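Local coordinates for alpha-L-rhamnosidase (Streptomyces avermitilis, PDB 3W5M), which hydrolyses terminal non-reducing alpha-L-rhamnose from rhamnosides such as citrus flavonoids and gum arabic, and also carries a calcium-dependent rhamnose-binding module, at residues A[80-85]-A[115-120]; A[671-674]-A[678-681]; A[872-875]-A[881-884]. One frame throughout, in Å; residues are numbered along the deposited sequence.

Contact 1. Residues A[80-85]-A[115-120]; sequences LKPRTR and ASQWSA
The backbone oxygen Q117 O is gripped by two side chains. R83 NH2 reaches it at 3.0 Å in a weak, bent hydrogen bond, with an N-H...O angle of 127°. The amide NE2 of Q402 gives it a second bond. R83 lies in the loop that enters strand 85-94 of the N-terminal domain, which has a fibronectin type 3, immunoglobulin-like fold. Q117 ends a short 3-10 turn after strand 106-110, where the chain leaves that sheet for strand 123-124. The contact is small and lies at the surface.

R83 bridges the gap because its chain is extended from CG to NE. The oxygen sits at the edge of the guanidinium, near its plane. The other terminal nitrogen, NH1, rests against the aliphatic part of Q117, 3.7 Å from Q117 CG. The guanidinium and the Q117 amide are turned 68° apart, so they do not stack. The main charge partner of R83 is E404, which forms a salt bridge with NE. E404 and Q402 belong to strand 398-407, so this arginine also ties the loop to the sheet of the next-door domain.

Q117 bends at chi2 (73°), and its amide turns back toward P82. Q117 NE2 stands 4.2 Å from P82 CG, a loose touch, and is hydrogen-bonded to L112 O. That bond to L112 O should steady the amide.

Within its own loop, the hydroxyl of T84 is tied to the backbone of P82. T84 OG1 donates to P82 O at 2.9 Å, with the donor above the carbonyl plane.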
loop_
_atom_site.group_PDB
_atom_site.type_symbol
_atom_site.label_atom_id
_atom_site.label_comp_id
_atom_site.label_asym_id
_atom_site.label_seq_id
_atom_site.Cartn_x
_atom_site.Cartn_y
_atom_site.Cartn_z
ATOM N N LEU A 80 7.343 22.769 -22.273
ATOM C CA LEU A 80 7.546 23.294 -20.915
ATOM C C LEU A 80 8.997 23.164 -20.442
ATOM O O LEU A 80 9.698 22.213 -20.815
ATOM C CB LEU A 80 6.619 22.566 -19.925
ATOM C CG LEU A 80 5.119 22.575 -20.219
ATOM C CD1 LEU A 80 4.397 21.690 -19.197
ATOM C CD2 LEU A 80 4.592 23.995 -20.162
ATOM N N LYS A 81 9.432 24.126 -19.631
ATOM C CA LYS A 81 10.760 24.158 -19.037
ATOM C C LYS A 81 10.677 23.605 -17.609
ATOM O O LYS A 81 9.600 23.698 -16.965
ATOM C CB LYS A 81 11.289 25.602 -18.942
ATOM C CG LYS A 81 11.445 26.364 -20.253
ATOM C CD LYS A 81 12.193 27.673 -20.021
ATOM C CE LYS A 81 11.347 28.777 -19.393
ATOM N NZ LYS A 81 11.467 28.889 -17.902
ATOM N N PRO A 82 11.801 23.072 -17.098
ATOM C CA PRO A 82 11.885 22.592 -15.709
ATOM C C PRO A 82 11.817 23.730 -14.670
ATOM O O PRO A 82 12.121 24.883 -14.988
ATOM C CB PRO A 82 13.255 21.916 -15.634
ATOM C CG PRO A 82 13.724 21.755 -17.049
ATOM C CD PRO A 82 13.044 22.815 -17.849
ATOM N N ARG A 83 11.425 23.380 -13.447
ATOM C CA ARG A 83 11.403 24.301 -12.293
ATOM C C ARG A 83 10.591 25.562 -12.541
ATOM O O ARG A 83 10.960 26.637 -12.041
ATOM C CB ARG A 83 12.801 24.785 -11.933
ATOM C CG ARG A 83 13.872 23.773 -11.725
ATOM C CD ARG A 83 15.184 24.548 -11.808
ATOM N NE ARG A 83 16.227 23.689 -11.318
ATOM C CZ ARG A 83 17.014 22.947 -12.088
ATOM N NH1 ARG A 83 16.902 22.996 -13.410
ATOM N NH2 ARG A 83 17.903 22.165 -11.516
ATOM N N THR A 84 9.529 25.465 -13.327
ATOM C CA THR A 84 8.798 26.672 -13.694
ATOM C C THR A 84 7.352 26.612 -13.301
ATOM O O THR A 84 6.681 25.598 -13.539
ATOM C CB THR A 84 8.964 26.952 -15.183
ATOM O OG1 THR A 84 10.352 27.115 -15.440
ATOM C CG2 THR A 84 8.225 28.238 -15.623
ATOM N N ARG A 85 6.875 27.697 -12.688
ATOM C CA ARG A 85 5.443 27.800 -12.387
ATOM C C ARG A 85 4.651 28.346 -13.588
ATOM O O ARG A 85 4.993 29.397 -14.152
ATOM C CB ARG A 85 5.209 28.609 -11.103
ATOM C CG ARG A 85 3.738 28.693 -10.683
ATOM C CD ARG A 85 3.598 29.232 -9.252
ATOM N NE ARG A 85 4.164 28.300 -8.288
ATOM C CZ ARG A 85 3.894 28.284 -6.986
ATOM N NH1 ARG A 85 3.086 29.204 -6.458
ATOM N NH2 ARG A 85 4.459 27.356 -6.217
ATOM N N ALA A 115 16.991 13.569 -15.423
ATOM C CA ALA A 115 18.192 13.301 -14.633
ATOM C C ALA A 115 19.240 14.395 -14.730
ATOM O O ALA A 115 19.905 14.671 -13.746
ATOM C CB ALA A 115 18.799 11.959 -15.015
ATOM N N SER A 116 19.372 15.036 -15.893
ATOM C CA SER A 116 20.443 15.997 -16.096
ATOM C C SER A 116 20.290 17.253 -15.236
ATOM O O SER A 116 21.240 18.017 -15.076
ATOM C CB SER A 116 20.585 16.355 -17.585
ATOM O OG SER A 116 19.333 16.738 -18.141
ATOM N N GLN A 117 19.099 17.450 -14.664
ATOM C CA GLN A 117 18.837 18.635 -13.864
ATOM C C GLN A 117 19.231 18.444 -12.399
ATOM O O GLN A 117 19.201 19.414 -11.617
ATOM C CB GLN A 117 17.385 19.095 -14.019
ATOM C CG GLN A 117 17.110 19.825 -15.328
ATOM C CD GLN A 117 17.085 18.893 -16.525
ATOM O OE1 GLN A 117 18.080 18.751 -17.228
ATOM N NE2 GLN A 117 15.962 18.251 -16.755
ATOM N N TRP A 118 19.644 17.223 -12.044
ATOM C CA TRP A 118 20.194 16.941 -10.717
ATOM C C TRP A 118 21.702 17.100 -10.744
ATOM O O TRP A 118 22.384 16.586 -11.648
ATOM C CB TRP A 118 19.912 15.517 -10.263
ATOM C CG TRP A 118 18.497 15.181 -9.972
ATOM C CD1 TRP A 118 17.548 14.722 -10.865
ATOM C CD2 TRP A 118 17.873 15.174 -8.679
ATOM N NE1 TRP A 118 16.353 14.473 -10.201
ATOM C CE2 TRP A 118 16.530 14.742 -8.860
ATOM C CE3 TRP A 118 18.299 15.553 -7.391
ATOM C CZ2 TRP A 118 15.625 14.648 -7.801
ATOM C CZ3 TRP A 118 17.381 15.452 -6.327
ATOM C CH2 TRP A 118 16.067 15.002 -6.544
ATOM N N SER A 119 22.245 17.803 -9.756
ATOM C CA SER A 119 23.678 17.752 -9.538
ATOM C C SER A 119 24.029 17.123 -8.168
ATOM O O SER A 119 25.205 16.944 -7.825
ATOM C CB SER A 119 24.257 19.149 -9.650
ATOM O OG SER A 119 23.679 19.970 -8.658
ATOM N N ALA A 120 22.998 16.797 -7.387
ATOM C CA ALA A 120 23.172 16.147 -6.093
ATOM C C ALA A 120 23.863 14.774 -6.244
ATOM O O ALA A 120 23.796 14.165 -7.312
ATOM C CB ALA A 120 21.807 16.001 -5.417
#

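Contact 2. Residues A[671-674]-A[678-681]; sequences AQTS and FTDV
Q672 stacks its side-chain amide on the rim of the F678 ring. The two planes are 19° apart, and the stack is offset. Q672 NE2 stands 3.7 Å above the ring plane, over the rim. The oxygen projects beyond the rim past CE1, with Q672 OE1 3.5 Å from F678 CE1. The glutamine reaches there as a straight chain: CG is anti to the backbone N (chi1 -168°), and the extension continues beyond CG. Its CG also passes F678 CD1, at 3.9 Å.

The amide is fixed by more than the ring. Q672 NE2 is hydrogen-bonded to G676 O, in the turn between the two segments, and to S722 O of helix 713-732. These two bonds probably keep the amide nearly parallel to the ring. With an alanine here the offset stack would go, and the carbonyls of G676 and S722 would probably lose this donor. The F678 ring also meets W726, at an inclined angle.

The second half of the contact is smaller. The CB of T679 is directed toward A671. Its methyl CG2 touches A671 O at 3.4 Å, and its hydroxyl OG1 lies 3.6 Å from A671 CB. The same hydroxyl donates to V681 O at 2.7 Å, which holds the turn that follows. T673 CG2 adds a light methyl contact with T679 CG2, at 4.3 Å.

The backbone of F678 is hydrogen-bonded to G691, further along the same connection. The rhamnose-binding W695 lies about 8 Å from F678, side chain to side chain. The arrangement is thus a folded inter-helix loop, from helix 658-671 to helix 698-710, beside the sugar site of the (alpha/alpha)6-barrel.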
loop_
_atom_site.group_PDB
_atom_site.type_symbol
_atom_site.label_atom_id
_atom_site.label_comp_id
_atom_site.label_asym_id
_atom_site.label_seq_id
_atom_site.Cartn_x
_atom_site.Cartn_y
_atom_site.Cartn_z
ATOM N N ALA A 671 7.334 -4.806 -14.415
ATOM C CA ALA A 671 7.564 -6.203 -13.975
ATOM C C ALA A 671 7.214 -7.239 -15.052
ATOM O O ALA A 671 7.536 -8.438 -14.890
ATOM C CB ALA A 671 6.801 -6.507 -12.701
ATOM N N GLN A 672 6.555 -6.801 -16.112
ATOM C CA GLN A 672 6.079 -7.769 -17.150
ATOM C C GLN A 672 7.278 -8.549 -17.692
ATOM O O GLN A 672 8.345 -7.965 -17.990
ATOM C CB GLN A 672 5.300 -7.048 -18.252
ATOM C CG GLN A 672 4.521 -7.981 -19.208
ATOM C CD GLN A 672 3.644 -7.206 -20.186
ATOM O OE1 GLN A 672 3.748 -5.997 -20.276
ATOM N NE2 GLN A 672 2.751 -7.904 -20.904
ATOM N N THR A 673 7.142 -9.871 -17.804
ATOM C CA THR A 673 8.320 -10.666 -18.169
ATOM C C THR A 673 8.619 -10.491 -19.645
ATOM O O THR A 673 7.767 -9.995 -20.400
ATOM C CB THR A 673 8.138 -12.156 -17.900
ATOM O OG1 THR A 673 7.220 -12.692 -18.875
ATOM C CG2 THR A 673 7.641 -12.375 -16.475
ATOM N N SER A 674 9.829 -10.894 -20.038
ATOM C CA SER A 674 10.299 -10.717 -21.411
ATOM C C SER A 674 9.449 -11.517 -22.393
ATOM O O SER A 674 9.454 -11.211 -23.569
ATOM C CB SER A 674 11.752 -11.122 -21.551
ATOM O OG SER A 674 11.943 -12.498 -21.229
ATOM N N PHE A 678 2.258 -10.917 -17.458
ATOM C CA PHE A 678 2.090 -10.127 -16.219
ATOM C C PHE A 678 2.362 -11.019 -14.981
ATOM O O PHE A 678 1.959 -12.185 -14.948
ATOM C CB PHE A 678 0.687 -9.530 -16.178
ATOM C CG PHE A 678 0.463 -8.394 -17.165
ATOM C CD1 PHE A 678 1.297 -7.265 -17.154
ATOM C CD2 PHE A 678 -0.593 -8.429 -18.089
ATOM C CE1 PHE A 678 1.096 -6.209 -18.046
ATOM C CE2 PHE A 678 -0.811 -7.356 -18.959
ATOM C CZ PHE A 678 0.042 -6.246 -18.936
ATOM N N THR A 679 3.013 -10.454 -13.957
ATOM C CA THR A 679 3.371 -11.166 -12.710
ATOM C C THR A 679 2.218 -11.238 -11.699
ATOM O O THR A 679 1.212 -10.531 -11.825
ATOM C CB THR A 679 4.602 -10.487 -12.054
ATOM O OG1 THR A 679 4.330 -9.074 -11.911
ATOM C CG2 THR A 679 5.869 -10.672 -12.924
ATOM N N ASP A 680 2.347 -12.128 -10.706
ATOM C CA ASP A 680 1.355 -12.259 -9.664
ATOM C C ASP A 680 1.373 -11.018 -8.756
ATOM O O ASP A 680 0.353 -10.621 -8.227
ATOM C CB ASP A 680 1.615 -13.511 -8.812
ATOM C CG ASP A 680 1.407 -14.826 -9.594
ATOM O OD1 ASP A 680 0.884 -14.793 -10.740
ATOM O OD2 ASP A 680 1.783 -15.893 -9.040
ATOM N N VAL A 681 2.551 -10.442 -8.564
ATOM C CA VAL A 681 2.658 -9.192 -7.775
ATOM C C VAL A 681 3.485 -8.161 -8.513
ATOM O O VAL A 681 4.412 -8.501 -9.266
ATOM C CB VAL A 681 3.265 -9.395 -6.354
ATOM C CG1 VAL A 681 2.358 -10.291 -5.496
ATOM C CG2 VAL A 681 4.702 -9.910 -6.414
#

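Contact 3. Residues A[872-875]-A[881-884]; sequences RLLH and SWGY
W882 turns the benzene edge of its indole toward helix 867-875. The atoms that arrive are CE3 and CZ3, and they meet the backbone oxygen of L873 near the ring plane. W882 CE3 is 3.9 Å from L873 O. This is an edge approach by carbon atoms, with no polar bond. Within the (alpha/alpha)6-barrel domain, it joins helix 867-875 to the lead-in of the short helix 883-887, across the loop between them.

L874 comes to the same corner of the ring from another direction. Its CA lies obliquely to the indole, 4.2 Å from W882 CE3. Its CB points away from the tryptophan, but CG stands anti to the backbone N (chi1 -173°). The branch then bends round and brings L874 CD1 to 4.4 Å from W882 CE3. This is the apolar part of the contact. The side chain of L873 also packs on L857, L858 and L861 of helix 854-863.

The tryptophan is held from several sides. Its NE1 is hydrogen-bonded to Y919 O, W897 meets its ring edge-to-face, and L612 of helix 607-622 also touches it. The indole N-H is thus satisfied by Y919 O, which should help set the turn of the ring.

The backbones are linked by one water. G883 N donates to it at 2.9 Å, and the water is hydrogen-bonded to L874 O at 2.8 Å. The water so bridges the two segments.

S881 precedes the turn that leads into the helix. Its hydroxyl is also bonded to T878 O in the loop. The same S881 OG accepts from Y884 N at 2.9 Å, a capping bond with an N-H...O angle of 145°.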
loop_
_atom_site.group_PDB
_atom_site.type_symbol
_atom_site.label_atom_id
_atom_site.label_comp_id
_atom_site.label_asym_id
_atom_site.label_seq_id
_atom_site.Cartn_x
_atom_site.Cartn_y
_atom_site.Cartn_z
ATOM N N ARG A 872 -31.364 -10.531 -1.476
ATOM C CA ARG A 872 -31.433 -11.601 -0.482
ATOM C C ARG A 872 -30.025 -11.916 0.024
ATOM O O ARG A 872 -29.785 -11.975 1.240
ATOM C CB ARG A 872 -32.097 -12.854 -1.071
ATOM C CG ARG A 872 -32.438 -13.934 -0.049
ATOM C CD ARG A 872 -33.690 -13.613 0.770
ATOM N NE ARG A 872 -34.182 -14.795 1.486
ATOM C CZ ARG A 872 -35.059 -15.670 0.990
ATOM N NH1 ARG A 872 -35.567 -15.513 -0.227
ATOM N NH2 ARG A 872 -35.438 -16.712 1.717
ATOM N N LEU A 873 -29.109 -12.091 -0.921
ATOM C CA LEU A 873 -27.695 -12.253 -0.617
ATOM C C LEU A 873 -27.121 -11.055 0.120
ATOM O O LEU A 873 -26.354 -11.221 1.072
ATOM C CB LEU A 873 -26.888 -12.517 -1.885
ATOM C CG LEU A 873 -27.240 -13.809 -2.605
ATOM C CD1 LEU A 873 -26.317 -13.968 -3.781
ATOM C CD2 LEU A 873 -27.113 -14.992 -1.655
ATOM N N LEU A 874 -27.502 -9.855 -0.309
ATOM C CA LEU A 874 -26.950 -8.633 0.270
ATOM C C LEU A 874 -27.315 -8.483 1.751
ATOM O O LEU A 874 -26.460 -8.123 2.568
ATOM C CB LEU A 874 -27.362 -7.381 -0.527
ATOM C CG LEU A 874 -26.682 -6.088 -0.056
ATOM C CD1 LEU A 874 -25.228 -6.042 -0.508
ATOM C CD2 LEU A 874 -27.444 -4.865 -0.559
ATOM N N HIS A 875 -28.576 -8.772 2.086
ATOM C CA HIS A 875 -29.099 -8.572 3.446
ATOM C C HIS A 875 -28.895 -9.783 4.354
ATOM O O HIS A 875 -29.210 -9.721 5.550
ATOM C CB HIS A 875 -30.590 -8.240 3.403
ATOM C CG HIS A 875 -30.889 -6.874 2.888
ATOM N ND1 HIS A 875 -30.345 -5.736 3.442
ATOM C CD2 HIS A 875 -31.684 -6.461 1.876
ATOM C CE1 HIS A 875 -30.785 -4.678 2.784
ATOM N NE2 HIS A 875 -31.607 -5.093 1.836
ATOM N N SER A 881 -21.584 -14.644 4.208
ATOM C CA SER A 881 -22.269 -13.422 3.796
ATOM C C SER A 881 -21.395 -12.207 4.131
ATOM O O SER A 881 -20.334 -12.365 4.733
ATOM C CB SER A 881 -23.648 -13.304 4.448
ATOM O OG SER A 881 -23.579 -13.125 5.863
ATOM N N TRP A 882 -21.820 -11.025 3.693
ATOM C CA TRP A 882 -21.216 -9.777 4.122
ATOM C C TRP A 882 -21.701 -9.420 5.531
ATOM O O TRP A 882 -20.985 -8.772 6.306
ATOM C CB TRP A 882 -21.501 -8.642 3.106
ATOM C CG TRP A 882 -20.854 -8.916 1.754
ATOM C CD1 TRP A 882 -19.527 -8.804 1.439
ATOM C CD2 TRP A 882 -21.505 -9.378 0.555
ATOM N NE1 TRP A 882 -19.311 -9.177 0.131
ATOM C CE2 TRP A 882 -20.503 -9.537 -0.432
ATOM C CE3 TRP A 882 -22.833 -9.680 0.225
ATOM C CZ2 TRP A 882 -20.789 -9.985 -1.740
ATOM C CZ3 TRP A 882 -23.114 -10.120 -1.065
ATOM C CH2 TRP A 882 -22.098 -10.267 -2.028
ATOM N N GLY A 883 -22.925 -9.842 5.860
ATOM C CA GLY A 883 -23.538 -9.520 7.131
ATOM C C GLY A 883 -22.887 -10.296 8.274
ATOM O O GLY A 883 -22.757 -9.783 9.384
ATOM N N TYR A 884 -22.488 -11.528 7.991
ATOM C CA TYR A 884 -21.908 -12.387 9.020
ATOM C C TYR A 884 -20.720 -11.693 9.738
ATOM O O TYR A 884 -20.769 -11.544 10.947
ATOM C CB TYR A 884 -21.534 -13.740 8.440
ATOM C CG TYR A 884 -20.697 -14.608 9.348
ATOM C CD1 TYR A 884 -21.269 -15.293 10.441
ATOM C CD2 TYR A 884 -19.330 -14.745 9.123
ATOM C CE1 TYR A 884 -20.485 -16.095 11.267
ATOM C CE2 TYR A 884 -18.541 -15.531 9.943
ATOM C CZ TYR A 884 -19.115 -16.205 11.012
ATOM O OH TYR A 884 -18.281 -16.987 11.805
HETATM O O HOH W 1 -24.751 -10.030 3.591
#

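The three contacts follow one another along the chain and do not touch. Contact 1 lies where the N-terminal domain meets a neighbouring beta-domain, away from the annotated sites. Contacts 2 and 3 both belong to the catalytic barrel domain. Their centres are 36 Å apart, with nearest atoms about 21 Å apart. Each stands near a residue that binds rhamnose: F678 is about 8 Å from W695, and W882 about 11 Å from H916, side chain to side chain. Contact 1 is nearer to contact 2, at 32 Å between centres. Contact 3 is 54 Å from it between centres, on the opposite side of the chain's centre.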